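Side-chain contacts in malic enzyme (Entamoeba histolytica, PDB 3NV9), which probably catalyses the oxidative decarboxylation of malate to pyruvate with NAD or NADP as electron acceptor, working as a dimer: residues R89-G94 with G369-R374; L122-K125 with D131-P134; P173-I178 with D193-T198; S200-G205 with I322-A327; I345-R350 with N355-S360. All coordinates share one frame; numbering follows the deposited sequence.

How the contacts relate
Contact 2 lies along the chain before contact 3, followed by contact 4 and contact 5; contact 1 spans them all, bringing residues 89-94 to 369-374. Contacts 1 and 2, centres about 12 Å apart, share the four-stranded parallel sheet through its neighbouring strands 92-97 and 131-136. Contacts 4 and 5, with centres about 6 Å apart, meet on neighbouring strands 322-325 and 345-348 of the six-stranded Rossmann sheet. Helix 193-213, which follows strand 190-192 of the first sheet and runs on against the second, serves contacts 3 and 4. Loop 355-360 of contact 5 touches helices 114-128 and 193-213, linking elements around the two sheets. Contacts 1, 2 and 5 reach the second subunit.

Contact 1 of 5, residues R89-G94 with G369-R374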
# COMPACT_ATOMS: atom_id res chain seq x y z
N ARG A 89 -8.96 5.23 1.39
CA ARG A 89 -8.96 5.56 -0.06
C ARG A 89 -8.91 7.08 -0.37
O ARG A 89 -8.13 7.54 -1.21
CB ARG A 89 -10.15 4.93 -0.78
CG ARG A 89 -10.19 5.26 -2.28
CD ARG A 89 -11.41 4.60 -2.98
NE ARG A 89 -11.24 4.57 -4.45
CZ ARG A 89 -12.20 4.38 -5.37
NH1 ARG A 89 -13.48 4.12 -5.03
NH2 ARG A 89 -11.85 4.39 -6.67
N GLY A 90 -9.76 7.85 0.31
CA GLY A 90 -9.82 9.30 0.08
C GLY A 90 -8.51 10.03 0.23
O GLY A 90 -8.35 11.11 -0.35
N ASN A 91 -7.55 9.46 0.98
CA ASN A 91 -6.22 10.10 1.06
C ASN A 91 -5.09 9.16 0.54
O ASN A 91 -3.93 9.35 0.88
CB ASN A 91 -5.99 10.61 2.51
CG ASN A 91 -4.79 11.59 2.66
OD1 ASN A 91 -3.96 11.39 3.56
ND2 ASN A 91 -4.69 12.60 1.81
N PHE A 92 -5.43 8.18 -0.33
CA PHE A 92 -4.51 7.04 -0.67
C PHE A 92 -4.04 7.18 -2.11
O PHE A 92 -4.88 7.20 -3.05
CB PHE A 92 -5.21 5.66 -0.46
CG PHE A 92 -4.27 4.46 -0.27
CD1 PHE A 92 -2.96 4.61 0.27
CD2 PHE A 92 -4.73 3.17 -0.55
CE1 PHE A 92 -2.12 3.48 0.49
CE2 PHE A 92 -3.91 2.02 -0.34
CZ PHE A 92 -2.59 2.18 0.16
N VAL A 93 -2.72 7.27 -2.28
CA VAL A 93 -2.12 7.45 -3.58
C VAL A 93 -1.28 6.23 -3.94
O VAL A 93 -0.54 5.75 -3.07
CB VAL A 93 -1.30 8.73 -3.66
CG1 VAL A 93 -0.49 8.77 -4.96
CG2 VAL A 93 -2.29 9.98 -3.58
N GLY A 94 -1.44 5.70 -5.17
CA GLY A 94 -0.58 4.61 -5.65
C GLY A 94 0.54 5.13 -6.54
O GLY A 94 0.28 5.86 -7.46
N GLY A 369 -3.83 18.92 -3.14
CA GLY A 369 -4.88 19.83 -3.58
C GLY A 369 -5.94 19.04 -4.31
O GLY A 369 -7.17 19.20 -4.05
N ALA A 370 -5.47 18.19 -5.23
CA ALA A 370 -6.39 17.42 -6.05
C ALA A 370 -7.25 16.46 -5.25
O ALA A 370 -8.40 16.23 -5.63
CB ALA A 370 -5.64 16.67 -7.15
N LEU A 371 -6.67 15.88 -4.20
CA LEU A 371 -7.37 14.95 -3.34
C LEU A 371 -8.48 15.65 -2.53
O LEU A 371 -9.61 15.09 -2.35
CB LEU A 371 -6.39 14.22 -2.42
CG LEU A 371 -5.52 13.08 -2.99
CD1 LEU A 371 -4.60 12.55 -1.91
CD2 LEU A 371 -6.42 11.91 -3.56
N ILE A 372 -8.20 16.87 -2.06
CA ILE A 372 -9.12 17.55 -1.14
C ILE A 372 -10.47 17.89 -1.82
O ILE A 372 -11.52 17.63 -1.28
CB ILE A 372 -8.43 18.79 -0.51
CG1 ILE A 372 -7.62 18.35 0.75
CG2 ILE A 372 -9.46 19.82 -0.20
CD1 ILE A 372 -6.50 19.29 1.17
N VAL A 373 -10.41 18.43 -3.02
CA VAL A 373 -11.59 18.83 -3.78
C VAL A 373 -11.95 17.76 -4.84
O VAL A 373 -12.76 18.02 -5.74
CB VAL A 373 -11.34 20.18 -4.51
CG1 VAL A 373 -11.19 21.32 -3.52
CG2 VAL A 373 -10.09 20.07 -5.42
N ARG A 374 -11.33 16.58 -4.75
CA ARG A 374 -11.68 15.49 -5.64
C ARG A 374 -11.63 15.90 -7.14
O ARG A 374 -12.56 15.67 -7.88
CB ARG A 374 -13.06 14.90 -5.26
CG ARG A 374 -13.07 14.24 -3.86
CD ARG A 374 -14.26 13.30 -3.69
NE ARG A 374 -14.40 12.46 -4.89
CZ ARG A 374 -15.55 12.10 -5.45
NH1 ARG A 374 -16.71 12.48 -4.94
NH2 ARG A 374 -15.50 11.36 -6.56
O HOH W 1 -10.05 12.26 -2.26
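The flat end of the Asn91 side chain lies beside methyl CD1 of Leu371, and the two side chains cross at about a right angle. Phe92 takes no part; its ring meets that of Phe162, with about 30° between the planes. On the helix side Leu371 makes the contact alone, using both methyls. Its CG lies opposite the carbonyl carbon (chi1 -76°), which sends the fork out toward the other segment. Leu371 CD1 packs 3.8 Å from Val93 CG2, while Leu371 CD2 stands 3.8 Å from Gly90 O. No direct hydrogen bond crosses; a water does so instead, donating to Gly90 O at 2.8 Å and to Leu371 O at 2.9 Å. Leu371 O also accepts a weak bond from Arg374 N, part of the Schellman motif in which Arg374, with positive phi, is the C-prime residue. The last turn of helix 363-372 thus rests on the start of strand 92-97, whose backbone is bonded to strand 131-136 and to Gly163 and Ala164; Leu371 also touches Ala164, and Ile372 turns instead to helix 438-461.

Contact 2 of 5, residues L122-K125 with D131-P134; sequences LLMK and DAVP
In the beta-alpha-beta unit formed by strand 92-97, helix 114-128 and strand 131-136, Met124 and Lys125 near the helix end fold back onto Asp131 and Ala132 at the start of the following strand. Two different interactions work next to each other. The polar one is a salt bridge, Lys125 NZ donating to Asp131 OD1 at 2.8 Å. The ammonium group approaches on the syn side of the carboxylate, 27° out of its plane, and favours one oxygen, since Asp131 OD2 is 4.0 Å from Lys125 NZ. The two side chains run alongside each other in the same direction. Lys125 leaves the helix with CG opposite its backbone N and then turns about its CB-CG bond (chi2 71°), which brings its end to the strand. Both charged ends have a second partner on the second subunit: Gln48 OE1 for Lys125 NZ, and Ile49 N for Asp131 OD1. Both residues are buried there; their pairing and these extra partners probably offset the cost of burying the charges. The apolar half is Met124, extended beyond CG, whose SD lies 3.6 Å from Ala132 CB. Met124 also touches Val93 and Val95, and Phe363 and Leu367 of helix 363-372. Packing of a helix on the strand it leads into, by residues either side of a tight connection, belongs to the beta-alpha-beta crossover of parallel alpha/beta domains.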
# COMPACT_ATOMS: atom_id res chain seq x y z
N LEU A 122 7.43 8.16 0.70
CA LEU A 122 7.94 8.75 1.95
C LEU A 122 7.68 10.28 1.88
O LEU A 122 7.14 10.89 2.84
CB LEU A 122 9.45 8.47 2.14
CG LEU A 122 10.17 9.34 3.21
CD1 LEU A 122 9.69 8.94 4.66
CD2 LEU A 122 11.72 9.34 3.15
N LEU A 123 8.00 10.87 0.73
CA LEU A 123 7.82 12.35 0.56
C LEU A 123 6.37 12.80 0.50
O LEU A 123 6.03 13.91 0.89
CB LEU A 123 8.53 12.85 -0.69
CG LEU A 123 10.05 12.72 -0.75
CD1 LEU A 123 10.61 13.16 -2.15
CD2 LEU A 123 10.75 13.44 0.44
N MET A 124 5.51 11.96 -0.05
CA MET A 124 4.08 12.35 -0.09
C MET A 124 3.54 12.47 1.34
O MET A 124 2.70 13.31 1.66
CB MET A 124 3.29 11.35 -0.89
CG MET A 124 3.42 11.65 -2.40
SD MET A 124 2.71 10.29 -3.29
CE MET A 124 3.51 10.52 -4.92
N LYS A 125 4.03 11.60 2.21
CA LYS A 125 3.55 11.66 3.57
C LYS A 125 4.14 12.87 4.29
O LYS A 125 3.40 13.65 4.85
CB LYS A 125 3.86 10.38 4.34
CG LYS A 125 3.32 10.45 5.77
CD LYS A 125 1.81 10.38 5.82
CE LYS A 125 1.35 10.14 7.24
NZ LYS A 125 -0.09 9.82 7.26
N ASP A 131 -1.25 9.65 2.19
CA ASP A 131 -0.83 8.21 2.40
C ASP A 131 -0.55 7.55 1.04
O ASP A 131 -1.36 7.62 0.17
CB ASP A 131 -1.88 7.44 3.19
CG ASP A 131 -2.03 8.01 4.60
OD1 ASP A 131 -1.04 7.99 5.36
OD2 ASP A 131 -3.12 8.48 4.95
N ALA A 132 0.62 6.97 0.84
CA ALA A 132 0.98 6.51 -0.51
C ALA A 132 1.87 5.27 -0.38
O ALA A 132 2.59 5.13 0.61
CB ALA A 132 1.65 7.57 -1.24
N VAL A 133 1.75 4.34 -1.32
CA VAL A 133 2.62 3.21 -1.31
C VAL A 133 3.21 2.94 -2.71
O VAL A 133 2.61 3.22 -3.72
CB VAL A 133 1.96 1.94 -0.73
CG1 VAL A 133 1.80 2.06 0.78
CG2 VAL A 133 0.70 1.57 -1.44
N PRO A 134 4.44 2.41 -2.74
CA PRO A 134 4.96 2.03 -4.06
C PRO A 134 4.09 0.89 -4.68
O PRO A 134 3.64 -0.03 -3.95
CB PRO A 134 6.39 1.57 -3.75
CG PRO A 134 6.43 1.32 -2.24
CD PRO A 134 5.24 1.91 -1.61

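Contact 3 of 5, residues P173-I178 with D193-T198; sequences PNCYKI and DDQQGT
Gln195, which reaches across to Cys175 and Tyr176, stands on a turn closed by Thr198 N to Asp193 O at 3.0 Å, the shortest backbone bond within either segment. The bond joins residues five apart in sequence, a wider pi-type turn near the N-terminal end of helix 193-213. Gln195 points toward the other helix with CG opposite its carbonyl carbon (chi1 -80°) and an extended chain that carries the amide to the helix surface. There the amide touches without bonding. Gln195 NE2 stops 3.9 Å from Cys175 O and 4.1 Å from Cys175 SG, while Gln195 OE1 comes to 3.8 Å from Tyr176 CD1. Amide and phenol ring are 66° apart in plane, so the two groups do not stack.

The helices joined here precede and follow strand 190-192 in the chain, an outermost strand of the parallel sheet within this chain: helix 174-185 leads into it, and helix 193-213 comes after it and later packs on the six-stranded sheet. Within the first helix, Cys175 holds its sulfur between backbone N and carbonyl carbon, and Cys175 SG sits 4.2 Å above the plane of the Tyr176 ring, over its centre. Helix 229-240 touches the same residues: Ser229 meets both Cys175 and Tyr176, Thr232 meets Tyr176 and Thr233 meets Gln195. A glycerol, probably from the crystallisation liquor, lies about 4 Å from the Cys175 side chain.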
# COMPACT_ATOMS: atom_id res chain seq x y z
N PRO A 173 7.32 6.01 -25.79
CA PRO A 173 6.04 6.66 -25.79
C PRO A 173 4.98 5.91 -24.99
O PRO A 173 3.82 6.35 -24.95
CB PRO A 173 5.68 6.69 -27.27
CG PRO A 173 6.30 5.38 -27.80
CD PRO A 173 7.58 5.30 -27.06
N ASN A 174 5.33 4.79 -24.36
CA ASN A 174 4.36 4.11 -23.51
C ASN A 174 3.69 5.07 -22.48
O ASN A 174 2.45 5.10 -22.35
CB ASN A 174 5.02 2.91 -22.77
CG ASN A 174 5.05 1.61 -23.59
OD1 ASN A 174 4.56 1.55 -24.73
ND2 ASN A 174 5.62 0.56 -23.01
N CYS A 175 4.49 5.87 -21.76
CA CYS A 175 3.90 6.76 -20.73
C CYS A 175 2.74 7.64 -21.29
O CYS A 175 1.75 7.89 -20.59
CB CYS A 175 4.97 7.63 -20.09
SG CYS A 175 5.85 8.68 -21.26
N TYR A 176 2.81 8.03 -22.56
CA TYR A 176 1.72 8.86 -23.13
C TYR A 176 0.40 8.11 -23.28
O TYR A 176 -0.68 8.55 -22.80
CB TYR A 176 2.14 9.47 -24.47
CG TYR A 176 3.34 10.39 -24.39
CD1 TYR A 176 3.31 11.57 -23.59
CD2 TYR A 176 4.49 10.12 -25.12
CE1 TYR A 176 4.40 12.43 -23.54
CE2 TYR A 176 5.59 10.96 -25.04
CZ TYR A 176 5.53 12.13 -24.25
OH TYR A 176 6.61 12.99 -24.23
N LYS A 177 0.50 6.93 -23.89
CA LYS A 177 -0.67 6.12 -24.13
C LYS A 177 -1.35 5.79 -22.81
O LYS A 177 -2.59 5.94 -22.67
CB LYS A 177 -0.28 4.85 -24.94
CG LYS A 177 -1.43 3.92 -25.11
CD LYS A 177 -1.15 2.75 -26.10
CE LYS A 177 -2.41 1.89 -26.33
NZ LYS A 177 -2.22 0.85 -27.40
N ILE A 178 -0.55 5.35 -21.85
CA ILE A 178 -1.04 4.98 -20.53
C ILE A 178 -1.70 6.17 -19.85
O ILE A 178 -2.82 6.08 -19.39
CB ILE A 178 0.10 4.41 -19.65
CG1 ILE A 178 0.65 3.10 -20.26
CG2 ILE A 178 -0.39 4.14 -18.24
CD1 ILE A 178 2.10 2.72 -19.76
N ASP A 193 3.90 11.90 -12.95
CA ASP A 193 4.70 12.86 -12.20
C ASP A 193 5.81 13.40 -13.10
O ASP A 193 6.03 14.60 -13.14
CB ASP A 193 5.29 12.15 -10.97
CG ASP A 193 5.90 13.10 -9.93
OD1 ASP A 193 5.69 14.34 -10.02
OD2 ASP A 193 6.64 12.59 -9.04
N ASP A 194 6.49 12.52 -13.84
CA ASP A 194 7.54 12.99 -14.79
C ASP A 194 7.04 13.94 -15.89
O ASP A 194 7.85 14.63 -16.49
CB ASP A 194 8.21 11.81 -15.46
CG ASP A 194 8.79 10.91 -14.48
OD1 ASP A 194 9.94 11.17 -14.04
OD2 ASP A 194 8.10 9.93 -14.14
N GLN A 195 5.74 13.95 -16.15
CA GLN A 195 5.18 14.87 -17.14
C GLN A 195 4.82 16.19 -16.44
O GLN A 195 5.69 17.02 -16.30
CB GLN A 195 4.01 14.26 -17.92
CG GLN A 195 4.46 13.31 -19.07
CD GLN A 195 3.28 12.59 -19.68
OE1 GLN A 195 2.39 13.19 -20.27
NE2 GLN A 195 3.22 11.30 -19.47
N GLN A 196 3.59 16.37 -15.95
CA GLN A 196 3.24 17.68 -15.36
C GLN A 196 4.00 18.04 -14.02
O GLN A 196 4.32 19.19 -13.74
CB GLN A 196 1.72 17.75 -15.13
CG GLN A 196 0.84 17.57 -16.35
CD GLN A 196 -0.59 17.22 -15.94
OE1 GLN A 196 -0.80 16.28 -15.17
NE2 GLN A 196 -1.58 18.01 -16.43
N GLY A 197 4.32 17.02 -13.22
CA GLY A 197 5.06 17.21 -11.99
C GLY A 197 6.38 17.91 -12.21
O GLY A 197 6.60 18.99 -11.64
N THR A 198 7.23 17.31 -13.03
CA THR A 198 8.52 17.91 -13.41
C THR A 198 8.37 19.27 -14.08
O THR A 198 9.13 20.16 -13.85
CB THR A 198 9.32 16.95 -14.34
OG1 THR A 198 9.61 15.74 -13.63
CG2 THR A 198 10.64 17.61 -14.85

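Contact 4 of 5, residues S200-G205 with I322-A327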
# COMPACT_ATOMS: atom_id res chain seq x y z
N SER A 200 5.84 21.28 -13.77
CA SER A 200 5.46 22.26 -12.71
C SER A 200 6.65 22.97 -12.01
O SER A 200 6.71 24.19 -11.96
CB SER A 200 4.55 21.61 -11.67
OG SER A 200 4.03 22.57 -10.80
N VAL A 201 7.59 22.22 -11.47
CA VAL A 201 8.70 22.85 -10.72
C VAL A 201 9.70 23.48 -11.68
O VAL A 201 10.40 24.43 -11.31
CB VAL A 201 9.45 21.83 -9.84
CG1 VAL A 201 8.50 21.29 -8.78
CG2 VAL A 201 9.98 20.63 -10.68
N THR A 202 9.78 22.94 -12.90
CA THR A 202 10.70 23.56 -13.87
C THR A 202 10.27 25.00 -14.21
O THR A 202 11.08 25.91 -14.18
CB THR A 202 10.91 22.76 -15.17
OG1 THR A 202 11.18 21.40 -14.88
CG2 THR A 202 12.10 23.34 -15.90
N LEU A 203 9.00 25.16 -14.56
CA LEU A 203 8.38 26.47 -14.70
C LEU A 203 8.60 27.33 -13.44
O LEU A 203 9.02 28.49 -13.54
CB LEU A 203 6.86 26.34 -15.00
CG LEU A 203 6.18 27.71 -15.18
CD1 LEU A 203 6.93 28.66 -16.16
CD2 LEU A 203 4.77 27.57 -15.60
N ALA A 204 8.36 26.78 -12.24
CA ALA A 204 8.58 27.60 -11.01
C ALA A 204 9.99 28.17 -10.92
O ALA A 204 10.18 29.40 -10.68
CB ALA A 204 8.25 26.81 -9.73
N GLY A 205 10.99 27.31 -11.11
CA GLY A 205 12.39 27.81 -11.10
C GLY A 205 12.68 28.86 -12.18
O GLY A 205 13.27 29.90 -11.92
N ILE A 322 20.79 31.06 -17.84
CA ILE A 322 20.06 30.18 -17.00
C ILE A 322 20.22 28.76 -17.58
O ILE A 322 19.78 28.54 -18.70
CB ILE A 322 18.60 30.55 -17.00
CG1 ILE A 322 18.42 31.87 -16.24
CG2 ILE A 322 17.75 29.46 -16.39
CD1 ILE A 322 17.08 32.51 -16.55
N VAL A 323 20.80 27.84 -16.81
CA VAL A 323 21.01 26.47 -17.27
C VAL A 323 20.38 25.45 -16.32
O VAL A 323 20.81 25.38 -15.18
CB VAL A 323 22.51 26.16 -17.37
CG1 VAL A 323 22.76 24.74 -17.80
CG2 VAL A 323 23.25 27.23 -18.32
N PHE A 324 19.38 24.67 -16.76
CA PHE A 324 18.88 23.56 -15.94
C PHE A 324 19.39 22.22 -16.46
O PHE A 324 19.11 21.84 -17.58
CB PHE A 324 17.35 23.58 -15.86
CG PHE A 324 16.77 24.82 -15.19
CD1 PHE A 324 17.59 25.76 -14.52
CD2 PHE A 324 15.38 25.02 -15.16
CE1 PHE A 324 17.01 26.87 -13.89
CE2 PHE A 324 14.80 26.13 -14.54
CZ PHE A 324 15.61 27.07 -13.92
N CYS A 325 20.15 21.51 -15.63
CA CYS A 325 20.68 20.19 -15.97
C CYS A 325 20.15 19.19 -14.95
O CYS A 325 20.78 18.95 -13.92
CB CYS A 325 22.20 20.23 -15.86
SG CYS A 325 22.97 21.13 -17.17
N CYS A 326 19.01 18.57 -15.23
CA CYS A 326 18.32 17.87 -14.15
C CYS A 326 18.43 16.32 -14.18
O CYS A 326 17.78 15.62 -13.43
CB CYS A 326 16.87 18.41 -14.05
SG CYS A 326 16.91 20.23 -13.55
N ALA A 327 19.30 15.79 -15.03
CA ALA A 327 19.45 14.33 -15.04
C ALA A 327 19.95 13.85 -13.69
O ALA A 327 20.75 14.51 -13.02
CB ALA A 327 20.41 13.84 -16.22
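Phe324 leaves its strand with CG opposite the carbonyl carbon (chi1 -63°), and Thr202 leaves its helix with CG2 opposite the backbone N; these two settings bring methyl and ring together. The side chains slide past each other in opposite directions. Thr202 CG2 meets the ring at its edge, in the ring plane, 3.8 Å from Phe324 CD2. Further round the same rim, Thr202 O comes to 3.7 Å from CE2 of Phe324, and Gly205 C lies 3.8 Å from its CZ. The phenyl group thus enters edge first against one turn of helix, and glycine, having no side chain, lets the ring reach the backbone. No hydrogen bond crosses the contact: the hydroxyl of Thr202 bonds back to Thr198 O, one turn earlier, while the methyl meets the ring edge. Helix 193-213 therefore packs on the Rossmann sheet through Phe324, and further along through Ile322, which touches Ala209, Leu210 and Val213. The helix also touches helix 380-396 through Val201 and Ala204, and helix 229-240 through Thr202 and Leu203. Strand 322-325 itself is bonded between strands 297-300 and 345-348.

Contact 5 of 5, residues I345-R350 with N355-S360. With NA (sodium ion), chain J.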
# COMPACT_ATOMS: atom_id res chain seq x y z
N ILE A 345 22.81 31.26 -13.31
CA ILE A 345 21.91 30.41 -12.53
C ILE A 345 21.98 29.00 -13.10
O ILE A 345 21.87 28.80 -14.32
CB ILE A 345 20.47 30.93 -12.60
CG1 ILE A 345 20.34 32.29 -11.89
CG2 ILE A 345 19.44 29.93 -12.07
CD1 ILE A 345 19.11 33.04 -12.28
N VAL A 346 22.19 28.03 -12.20
CA VAL A 346 22.26 26.60 -12.55
C VAL A 346 21.41 25.80 -11.56
O VAL A 346 21.54 25.95 -10.33
CB VAL A 346 23.73 26.04 -12.45
CG1 VAL A 346 23.81 24.59 -12.97
CG2 VAL A 346 24.71 26.91 -13.21
N ALA A 347 20.54 24.96 -12.11
CA ALA A 347 19.75 24.03 -11.33
C ALA A 347 20.09 22.60 -11.72
O ALA A 347 20.39 22.32 -12.89
CB ALA A 347 18.30 24.23 -11.61
N THR A 348 19.98 21.70 -10.74
CA THR A 348 20.00 20.26 -11.00
C THR A 348 18.81 19.60 -10.31
O THR A 348 18.01 20.25 -9.64
CB THR A 348 21.35 19.57 -10.53
OG1 THR A 348 21.34 19.32 -9.14
CG2 THR A 348 22.56 20.38 -10.84
N GLY A 349 18.71 18.29 -10.48
CA GLY A 349 17.71 17.48 -9.80
C GLY A 349 18.08 17.08 -8.39
O GLY A 349 17.27 16.50 -7.69
N ARG A 350 19.26 17.44 -7.93
CA ARG A 350 19.80 16.96 -6.65
C ARG A 350 19.68 17.95 -5.50
O ARG A 350 19.85 19.16 -5.70
CB ARG A 350 21.29 16.60 -6.83
CG ARG A 350 21.50 15.47 -7.79
CD ARG A 350 22.94 15.28 -8.25
NE ARG A 350 23.85 15.11 -7.12
CZ ARG A 350 25.06 14.54 -7.18
NH1 ARG A 350 25.51 14.00 -8.32
NH2 ARG A 350 25.78 14.44 -6.08
N ASN A 355 19.64 24.96 -5.84
CA ASN A 355 18.57 25.13 -6.81
C ASN A 355 18.06 23.78 -7.26
O ASN A 355 18.20 23.39 -8.41
CB ASN A 355 19.02 26.01 -8.01
CG ASN A 355 19.51 27.43 -7.58
OD1 ASN A 355 18.89 28.11 -6.74
ND2 ASN A 355 20.60 27.88 -8.19
N GLN A 356 17.48 23.02 -6.33
CA GLN A 356 16.99 21.68 -6.66
C GLN A 356 15.67 21.82 -7.36
O GLN A 356 14.63 22.10 -6.72
CB GLN A 356 16.85 20.75 -5.45
CG GLN A 356 16.23 19.38 -5.88
CD GLN A 356 16.28 18.30 -4.80
OE1 GLN A 356 16.36 17.10 -5.11
NE2 GLN A 356 16.25 18.71 -3.55
N VAL A 357 15.72 21.60 -8.66
CA VAL A 357 14.56 21.68 -9.48
C VAL A 357 14.17 20.24 -9.72
O VAL A 357 14.75 19.56 -10.62
CB VAL A 357 14.93 22.41 -10.76
CG1 VAL A 357 13.84 22.24 -11.85
CG2 VAL A 357 15.16 23.88 -10.43
N ASN A 358 13.23 19.75 -8.89
CA ASN A 358 12.84 18.34 -8.83
C ASN A 358 11.35 18.30 -8.47
O ASN A 358 10.90 19.12 -7.61
CB ASN A 358 13.66 17.61 -7.74
CG ASN A 358 13.51 16.08 -7.79
OD1 ASN A 358 12.44 15.49 -7.45
ND2 ASN A 358 14.60 15.40 -8.23
N ASN A 359 10.58 17.38 -9.07
CA ASN A 359 9.16 17.28 -8.77
C ASN A 359 8.75 17.11 -7.26
O ASN A 359 7.60 17.37 -6.94
CB ASN A 359 8.46 16.25 -9.66
CG ASN A 359 9.09 14.84 -9.62
OD1 ASN A 359 9.42 14.34 -8.56
ND2 ASN A 359 9.21 14.19 -10.80
N SER A 360 9.67 16.65 -6.40
CA SER A 360 9.41 16.45 -4.99
C SER A 360 8.95 17.75 -4.34
O SER A 360 8.36 17.76 -3.28
CB SER A 360 10.68 15.97 -4.28
OG SER A 360 11.75 16.91 -4.40
NA NA J . 20.29 21.16 -7.50
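Asn355 turns its amide to Val346, Asn355 ND2 donating to Val346 O at 3.0 Å along a nearly straight N-H line (165°), though from 42° above the carbonyl plane. ND2 has a second acceptor in Pro401 O, and OD1 accepts from Ile404 N, so both ends of this buried amide are engaged. Next along the strand, Val357 N donates to Thr348 O at 2.8 Å, nearly along the C=O axis, and Thr348 N makes a weak bond to Asn355 O; this is the single beta bridge of Thr348 with Gln356. Gly349 O takes Asn358 ND2 at 2.9 Å on a lone pair in the carbonyl plane, and also Thr66 OG1 of the second subunit. Asn358 OD1 in turn accepts from Ser360 N at 3.2 Å, an Asx turn, and bonds Tyr65 OH of the second subunit. Ala347 CB and Val357 CG2 are tightly packed at 3.4 Å. The sodium ion is bound by Thr348 OG1 at 2.7 Å, Arg350 O at 2.7 Å and Pro354 O. Thr348 OG1 also accepts from Arg350 N at 3.1 Å, an ST turn that probably helps to set the hydroxyl beside the ion. The chain thus doubles back after strand 345-348 and, with Pro354 O, supplies the three ligands seen for sodium, at an edge strand (within this chain) of the Rossmann-type sheet.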